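Local coordinates for protein cyclohexadienyl dehydratase (Synthetic construct, PDB 5JOS) that probably converts prephenate to phenylpyruvate and arogenate to phenylalanine, as a reconstructed ancestral cyclohexadienyl dehydratase built on a periplasmic solute-binding protein fold, at residues A[100-111]-A[204-215]. Residues are numbered along the deposited sequence; the frame is centred on the assembly and turned at random.
Sequences ADFSDPYMTFGK and FTHSEKGYMMPK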
loop_
_atom_site.group_PDB
_atom_site.type_symbol
_atom_site.label_atom_id
_atom_site.label_comp_id
_atom_site.label_asym_id
_atom_site.label_seq_id
_atom_site.Cartn_x
_atom_site.Cartn_y
_atom_site.Cartn_z
ATOM N N ALA A 100 -10.690 -12.297 9.338
ATOM C CA ALA A 100 -11.034 -11.921 7.942
ATOM C C ALA A 100 -10.110 -12.609 6.970
ATOM O O ALA A 100 -9.063 -13.102 7.357
ATOM C CB ALA A 100 -10.940 -10.438 7.747
ATOM N N ASP A 101 -10.531 -12.750 5.730
ATOM C CA ASP A 101 -9.656 -13.258 4.706
ATOM C C ASP A 101 -9.112 -12.002 3.932
ATOM O O ASP A 101 -9.808 -11.024 3.697
ATOM C CB ASP A 101 -10.435 -14.113 3.696
ATOM C CG ASP A 101 -10.722 -15.564 4.138
ATOM O OD1 ASP A 101 -9.921 -16.115 4.928
ATOM O OD2 ASP A 101 -11.765 -16.139 3.648
ATOM N N PHE A 102 -7.889 -12.071 3.468
ATOM C CA PHE A 102 -7.317 -11.041 2.615
ATOM C C PHE A 102 -7.061 -11.569 1.198
ATOM O O PHE A 102 -6.617 -12.693 1.044
ATOM C CB PHE A 102 -6.009 -10.595 3.238
ATOM C CG PHE A 102 -6.173 -9.576 4.322
ATOM C CD1 PHE A 102 -6.197 -8.249 4.018
ATOM C CD2 PHE A 102 -6.208 -9.949 5.625
ATOM C CE1 PHE A 102 -6.268 -7.283 4.978
ATOM C CE2 PHE A 102 -6.317 -8.983 6.627
ATOM C CZ PHE A 102 -6.338 -7.660 6.305
ATOM N N SER A 103 -7.339 -10.743 0.202
ATOM C CA SER A 103 -6.799 -10.900 -1.122
ATOM C C SER A 103 -5.301 -11.028 -1.113
ATOM O O SER A 103 -4.661 -10.633 -0.190
ATOM C CB SER A 103 -7.158 -9.673 -1.970
ATOM O OG SER A 103 -6.417 -8.524 -1.716
ATOM N N ASP A 104 -4.760 -11.493 -2.224
ATOM C CA ASP A 104 -3.351 -11.329 -2.480
ATOM C C ASP A 104 -2.991 -9.824 -2.408
ATOM O O ASP A 104 -3.856 -8.962 -2.581
ATOM C CB ASP A 104 -2.977 -11.850 -3.862
ATOM C CG ASP A 104 -3.181 -13.307 -3.999
ATOM O OD1 ASP A 104 -3.056 -14.023 -3.027
ATOM O OD2 ASP A 104 -3.431 -13.731 -5.116
ATOM N N PRO A 105 -1.724 -9.523 -2.177
ATOM C CA PRO A 105 -1.352 -8.156 -1.835
ATOM C C PRO A 105 -1.328 -7.323 -3.061
ATOM O O PRO A 105 -1.005 -7.793 -4.106
ATOM C CB PRO A 105 0.021 -8.325 -1.204
ATOM C CG PRO A 105 0.532 -9.653 -1.690
ATOM C CD PRO A 105 -0.685 -10.508 -1.786
ATOM N N TYR A 106 -1.782 -6.093 -2.992
ATOM C CA TYR A 106 -1.625 -5.218 -4.141
ATOM C C TYR A 106 -0.533 -4.145 -3.988
ATOM O O TYR A 106 -0.256 -3.386 -4.936
ATOM C CB TYR A 106 -2.952 -4.518 -4.482
ATOM C CG TYR A 106 -3.503 -3.651 -3.418
ATOM C CD1 TYR A 106 -4.306 -4.175 -2.447
ATOM C CD2 TYR A 106 -3.264 -2.297 -3.382
ATOM C CE1 TYR A 106 -4.795 -3.382 -1.429
ATOM C CE2 TYR A 106 -3.769 -1.504 -2.386
ATOM C CZ TYR A 106 -4.582 -2.055 -1.439
ATOM O OH TYR A 106 -5.179 -1.312 -0.459
ATOM N N MET A 107 0.056 -4.089 -2.796
ATOM C CA MET A 107 1.200 -3.275 -2.539
ATOM C C MET A 107 2.011 -3.884 -1.431
ATOM O O MET A 107 1.461 -4.426 -0.425
ATOM C CB MET A 107 0.728 -1.873 -2.082
ATOM C CG MET A 107 1.862 -0.876 -2.110
ATOM S SD MET A 107 1.176 0.667 -1.501
ATOM C CE MET A 107 0.037 1.005 -2.872
ATOM N N THR A 108 3.324 -3.782 -1.579
ATOM C CA THR A 108 4.268 -4.121 -0.499
ATOM C C THR A 108 4.982 -2.885 0.013
ATOM O O THR A 108 5.147 -1.943 -0.723
ATOM C CB THR A 108 5.272 -5.158 -0.915
ATOM O OG1 THR A 108 5.956 -4.721 -2.080
ATOM C CG2 THR A 108 4.529 -6.472 -1.347
ATOM N N PHE A 109 5.261 -2.839 1.290
ATOM C CA PHE A 109 5.908 -1.701 1.843
ATOM C C PHE A 109 6.711 -2.020 3.076
ATOM O O PHE A 109 6.623 -3.114 3.584
ATOM C CB PHE A 109 4.849 -0.613 2.118
ATOM C CG PHE A 109 3.922 -0.872 3.271
ATOM C CD1 PHE A 109 2.749 -1.585 3.087
ATOM C CD2 PHE A 109 4.157 -0.335 4.474
ATOM C CE1 PHE A 109 1.895 -1.806 4.143
ATOM C CE2 PHE A 109 3.309 -0.535 5.545
ATOM C CZ PHE A 109 2.161 -1.263 5.371
ATOM N N GLY A 110 7.535 -1.063 3.537
ATOM C CA GLY A 110 8.161 -1.141 4.839
ATOM C C GLY A 110 9.135 -0.022 4.981
ATOM O O GLY A 110 8.750 1.047 5.381
ATOM N N LYS A 111 10.391 -0.290 4.648
ATOM C CA LYS A 111 11.386 0.717 4.443
ATOM C C LYS A 111 11.596 0.945 2.957
ATOM O O LYS A 111 11.568 0.012 2.194
ATOM C CB LYS A 111 12.697 0.264 5.060
ATOM C CG LYS A 111 12.643 -0.098 6.557
ATOM C CD LYS A 111 12.152 1.031 7.416
ATOM C CE LYS A 111 12.192 0.742 8.919
ATOM N NZ LYS A 111 11.476 1.938 9.565
ATOM N N PHE A 204 13.775 -4.822 2.273
ATOM C CA PHE A 204 13.264 -3.478 2.643
ATOM C C PHE A 204 11.771 -3.554 3.047
ATOM O O PHE A 204 11.358 -3.023 4.079
ATOM C CB PHE A 204 13.439 -2.515 1.478
ATOM C CG PHE A 204 14.857 -2.102 1.208
ATOM C CD1 PHE A 204 15.732 -2.895 0.464
ATOM C CD2 PHE A 204 15.340 -0.892 1.688
ATOM C CE1 PHE A 204 17.071 -2.486 0.243
ATOM C CE2 PHE A 204 16.649 -0.470 1.446
ATOM C CZ PHE A 204 17.514 -1.267 0.717
ATOM N N THR A 205 11.007 -4.269 2.238
ATOM C CA THR A 205 9.572 -4.439 2.450
ATOM C C THR A 205 9.333 -5.414 3.581
ATOM O O THR A 205 10.131 -6.262 3.790
ATOM C CB THR A 205 8.892 -4.989 1.235
ATOM O OG1 THR A 205 9.468 -6.207 0.906
ATOM C CG2 THR A 205 9.026 -4.082 0.086
ATOM N N HIS A 206 8.312 -5.178 4.395
ATOM C CA HIS A 206 8.005 -6.081 5.504
ATOM C C HIS A 206 6.531 -6.231 5.715
ATOM O O HIS A 206 6.116 -6.950 6.571
ATOM C CB HIS A 206 8.672 -5.654 6.838
ATOM C CG HIS A 206 8.354 -4.272 7.308
ATOM N ND1 HIS A 206 7.074 -3.788 7.482
ATOM C CD2 HIS A 206 9.178 -3.278 7.711
ATOM C CE1 HIS A 206 7.127 -2.538 7.890
ATOM N NE2 HIS A 206 8.394 -2.224 8.065
ATOM N N SER A 207 5.733 -5.460 5.006
ATOM C CA SER A 207 4.335 -5.549 5.099
ATOM C C SER A 207 3.627 -5.498 3.734
ATOM O O SER A 207 4.213 -5.261 2.702
ATOM C CB SER A 207 3.767 -4.450 5.975
ATOM O OG SER A 207 4.421 -4.401 7.213
ATOM N N GLU A 208 2.325 -5.677 3.775
ATOM C CA GLU A 208 1.532 -5.580 2.563
ATOM C C GLU A 208 0.125 -5.098 2.805
ATOM O O GLU A 208 -0.401 -5.105 3.950
ATOM C CB GLU A 208 1.560 -6.958 1.854
ATOM C CG GLU A 208 0.915 -8.046 2.613
ATOM C CD GLU A 208 1.145 -9.483 2.043
ATOM O OE1 GLU A 208 2.240 -9.821 1.596
ATOM O OE2 GLU A 208 0.173 -10.257 1.997
ATOM N N LYS A 209 -0.484 -4.630 1.736
ATOM C CA LYS A 209 -1.840 -4.173 1.770
ATOM C C LYS A 209 -2.658 -5.161 0.969
ATOM O O LYS A 209 -2.229 -5.631 -0.095
ATOM C CB LYS A 209 -2.031 -2.830 1.016
ATOM C CG LYS A 209 -1.171 -1.614 1.390
ATOM C CD LYS A 209 -1.515 -1.172 2.727
ATOM C CE LYS A 209 -0.940 0.213 3.019
ATOM N NZ LYS A 209 -1.418 0.462 4.423
ATOM N N GLY A 210 -3.893 -5.350 1.399
ATOM C CA GLY A 210 -4.767 -6.314 0.744
ATOM C C GLY A 210 -6.183 -5.835 0.928
ATOM O O GLY A 210 -6.477 -4.897 1.726
ATOM N N TYR A 211 -7.084 -6.432 0.154
ATOM C CA TYR A 211 -8.534 -6.192 0.335
ATOM C C TYR A 211 -9.121 -7.240 1.298
ATOM O O TYR A 211 -8.889 -8.400 1.182
ATOM C CB TYR A 211 -9.266 -6.099 -1.002
ATOM C CG TYR A 211 -8.617 -5.046 -1.890
ATOM C CD1 TYR A 211 -8.496 -3.773 -1.481
ATOM C CD2 TYR A 211 -8.095 -5.374 -3.108
ATOM C CE1 TYR A 211 -7.880 -2.820 -2.282
ATOM C CE2 TYR A 211 -7.520 -4.422 -3.936
ATOM C CZ TYR A 211 -7.367 -3.164 -3.487
ATOM O OH TYR A 211 -6.701 -2.226 -4.250
ATOM N N MET A 212 -9.903 -6.775 2.242
ATOM C CA MET A 212 -10.339 -7.612 3.319
ATOM C C MET A 212 -11.749 -8.077 3.115
ATOM O O MET A 212 -12.634 -7.263 2.873
ATOM C CB MET A 212 -10.280 -6.795 4.592
ATOM C CG MET A 212 -9.972 -7.581 5.821
ATOM S SD MET A 212 -9.755 -6.673 7.382
ATOM C CE MET A 212 -11.057 -5.504 7.466
ATOM N N MET A 213 -11.944 -9.390 3.213
ATOM C CA MET A 213 -13.221 -10.065 2.939
ATOM C C MET A 213 -13.688 -10.927 4.135
ATOM O O MET A 213 -12.839 -11.408 4.915
ATOM C CB MET A 213 -13.055 -10.988 1.684
ATOM C CG MET A 213 -13.161 -10.182 0.402
ATOM S SD MET A 213 -12.599 -10.958 -1.138
ATOM C CE MET A 213 -10.904 -10.736 -0.818
ATOM N N PRO A 214 -15.001 -11.119 4.304
ATOM C CA PRO A 214 -15.414 -12.008 5.417
ATOM C C PRO A 214 -14.945 -13.418 5.144
ATOM O O PRO A 214 -14.863 -13.856 4.026
ATOM C CB PRO A 214 -16.942 -11.908 5.431
ATOM C CG PRO A 214 -17.300 -11.448 4.065
ATOM C CD PRO A 214 -16.169 -10.593 3.575
ATOM N N LYS A 215 -14.505 -14.089 6.183
ATOM C CA LYS A 215 -14.079 -15.495 6.104
ATOM C C LYS A 215 -15.089 -16.480 5.532
ATOM O O LYS A 215 -16.325 -16.384 5.712
ATOM C CB LYS A 215 -13.657 -16.005 7.479
ATOM C CG LYS A 215 -12.187 -15.751 7.853
ATOM C CD LYS A 215 -12.001 -16.427 9.207
ATOM C CE LYS A 215 -10.661 -17.080 9.384
ATOM N NZ LYS A 215 -9.647 -16.033 9.286
HETATM O O HOH W 1 -13.490 -14.807 1.968
HETATM O O HOH W 2 -2.657 -11.951 1.172
HETATM O O HOH W 3 -7.327 -2.246 1.297
HETATM O O HOH W 4 8.850 0.263 9.170
#
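Strand 107-109 runs antiparallel to strand 205-209, axes 4.6 Å apart at 148°, and residues 101-102 pair with 212-213 further along, Asp-101 and Met-213 exchanging two backbone bonds. Just beyond that pairing Ser-103 OG accepts from Tyr-211 N (2.9 Å) and donates to Asp-104 O. The Tyr-106 ring lies between two side chains: Tyr-211 stacks offset on one face, centroids 4.2 Å apart and planes at 10°, while Lys-209 CB makes a CH-pi contact on the opposite face. Tyr-106 CG, set between backbone N and carbonyl carbon (chi1 61°), brings the ring there, with Gly-210 C at its edge. Replacing Tyr-106 by alanine is likely to leave Tyr-211 without its stacking partner. Lys-209 continues past the Phe-109 ring, and its NZ bonds Gly-89 O and Tyr-33 OH. Ser-207 CB sits over a face of Phe-109; Met-212 CG lies over a face of Phe-102, 3.7 Å from Phe-102 CZ. Phe-109 O accepts from both His-206 N and Ser-207 N, the classic beta bulge, and Gly-110 CA packs against one face of the His-206 imidazole, a CH-pi contact. At this end the paired chains are consistent with the hinge of a two-lobed periplasmic-binding-protein fold.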